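PDB 4HRV: putative lipoprotein GNA1162 from Neisseria meningitidis, which is a lipoprotein of the GNA1162-like (DUF799) family, probably held at the membrane by its lipid and probably able to bind lipid. Local coordinates for the interface of chains A and B. Coordinates in Å, arbitrary orientation; residue numbers count along the deposited sequence, not the author numbering. Chains: chain A/B, Putative lipoprotein GNA1162.

The interface of chains A and B. Residues chain A 141, 144; chain B 16, 38, 41-42, 47, 88, 90.
A:Met144 and A:Leu141, one turn apart on helix 139-155 of chain A, pack against an apolar surface of chain B. Helix 39-44 and strand 86-99 form much of it. A:Met144 is an engineered residue, modelled as selenomethionine; the natural residue is alanine. Its backbone meets B:Pro41, with A:Met144 CA 3.7 Å from the ring carbon CB of B:Pro41. CB also lies against B:Pro41. A:Met144 CG stands anti to the backbone N (chi1 166°), 3.8 Å from CG of B:Leu42; the two side chains cross at a slant. The chain then bends twice (chi2 -81°, chi3 -56°). The selenium SE of A:Met144 sits 4.0 Å from B:Leu88 CD2, and B:Ile90 lies more distant at its margin. The second bend brings the terminal methyl toward strand 86-99. There A:Met144 CE meets B:Leu88 CD2 tip to tip at 3.5 Å. A:Leu141 fills the other end of the patch. A:Leu141 CD2, a methyl, is 3.7 Å from B:Leu42 CD2 and 3.8 Å from the ring carbon CE2 of B:Tyr47. The leucine and tyrosine side chains cross at about a right angle, and A:Leu141 CD1 and CG lie near the phenol OH. Within chain B, CD1 of B:Ile16 rests over one face of that ring near its rim, which probably helps steady it. B:Leu42 thus contacts both chain A side chains. Part of this packing comes from the engineered side chain. The patch joins the last helix of this fragment of the longer lipoprotein to the body of the other copy. A two-fold related contact has the chains' roles reversed. The contact probably helps hold the two copies of the deposited assembly together, although the structure alone does not show that this is the functional form.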
loop_
_atom_site.group_PDB
_atom_site.type_symbol
_atom_site.label_atom_id
_atom_site.label_comp_id
_atom_site.label_asym_id
_atom_site.label_seq_id
_atom_site.Cartn_x
_atom_site.Cartn_y
_atom_site.Cartn_z
ATOM N N LEU A 141 11.336 3.776 0.097
ATOM C CA LEU A 141 11.240 2.642 -0.811
ATOM C C LEU A 141 9.983 1.816 -0.571
ATOM O O LEU A 141 9.365 1.343 -1.516
ATOM C CB LEU A 141 12.496 1.778 -0.708
ATOM C CG LEU A 141 13.742 2.601 -1.044
ATOM C CD1 LEU A 141 15.012 1.855 -0.659
ATOM C CD2 LEU A 141 13.735 2.961 -2.528
HETATM N N MSE A 144 7.214 3.551 -2.286
HETATM C CA MSE A 144 7.256 3.394 -3.733
HETATM C C MSE A 144 6.659 2.062 -4.138
HETATM O O MSE A 144 5.930 1.982 -5.117
HETATM C CB MSE A 144 8.693 3.508 -4.256
HETATM C CG MSE A 144 8.881 3.038 -5.685
HETATM SE SE MSE A 144 9.054 1.083 -5.800
HETATM C CE MSE A 144 10.558 0.823 -4.569
ATOM N N ILE B 16 19.127 5.542 -8.979
ATOM C CA ILE B 16 18.527 4.222 -8.982
ATOM C C ILE B 16 18.009 3.851 -10.355
ATOM O O ILE B 16 17.165 4.554 -10.919
ATOM C CB ILE B 16 17.358 4.154 -8.009
ATOM C CG1 ILE B 16 17.847 4.342 -6.572
ATOM C CG2 ILE B 16 16.609 2.837 -8.153
ATOM C CD1 ILE B 16 16.704 4.290 -5.554
ATOM N N THR B 38 6.804 4.063 -10.788
ATOM C CA THR B 38 7.770 4.117 -9.705
ATOM C C THR B 38 8.513 5.446 -9.682
ATOM O O THR B 38 9.164 5.776 -8.699
ATOM C CB THR B 38 8.811 2.981 -9.796
ATOM O OG1 THR B 38 9.663 3.208 -10.925
ATOM C CG2 THR B 38 8.133 1.642 -9.944
ATOM N N PRO B 41 7.085 8.430 -6.805
ATOM C CA PRO B 41 7.456 8.142 -5.416
ATOM C C PRO B 41 8.965 8.108 -5.156
ATOM O O PRO B 41 9.392 8.543 -4.083
ATOM C CB PRO B 41 6.792 6.780 -5.135
ATOM C CG PRO B 41 6.279 6.288 -6.450
ATOM C CD PRO B 41 6.092 7.476 -7.326
ATOM N N LEU B 42 9.766 7.621 -6.110
ATOM C CA LEU B 42 11.215 7.599 -5.918
ATOM C C LEU B 42 11.824 9.007 -5.922
ATOM O O LEU B 42 12.701 9.314 -5.117
ATOM C CB LEU B 42 11.912 6.710 -6.966
ATOM C CG LEU B 42 11.752 5.194 -6.804
ATOM C CD1 LEU B 42 12.457 4.447 -7.941
ATOM C CD2 LEU B 42 12.299 4.746 -5.455
ATOM N N TYR B 47 15.525 10.301 -4.459
ATOM C CA TYR B 47 16.445 9.574 -5.348
ATOM C C TYR B 47 16.412 10.131 -6.766
ATOM O O TYR B 47 15.429 10.736 -7.186
ATOM C CB TYR B 47 16.108 8.078 -5.408
ATOM C CG TYR B 47 16.150 7.377 -4.076
ATOM C CD1 TYR B 47 17.348 6.929 -3.543
ATOM C CD2 TYR B 47 14.987 7.165 -3.349
ATOM C CE1 TYR B 47 17.391 6.288 -2.319
ATOM C CE2 TYR B 47 15.018 6.528 -2.125
ATOM C CZ TYR B 47 16.221 6.091 -1.615
ATOM O OH TYR B 47 16.255 5.458 -0.397
ATOM N N LEU B 88 17.013 -1.390 -8.777
ATOM C CA LEU B 88 15.795 -1.809 -8.107
ATOM C C LEU B 88 15.115 -2.911 -8.894
ATOM O O LEU B 88 14.773 -2.734 -10.065
ATOM C CB LEU B 88 14.863 -0.607 -7.916
ATOM C CG LEU B 88 13.512 -0.904 -7.255
ATOM C CD1 LEU B 88 13.700 -1.291 -5.789
ATOM C CD2 LEU B 88 12.607 0.311 -7.384
ATOM N N ILE B 90 11.904 -5.393 -9.120
ATOM C CA ILE B 90 10.539 -5.659 -8.653
ATOM C C ILE B 90 10.009 -6.929 -9.294
ATOM O O ILE B 90 10.201 -7.145 -10.484
ATOM C CB ILE B 90 9.614 -4.511 -9.022
ATOM C CG1 ILE B 90 10.126 -3.207 -8.393
ATOM C CG2 ILE B 90 8.171 -4.820 -8.598
ATOM C CD1 ILE B 90 9.461 -1.978 -8.949
#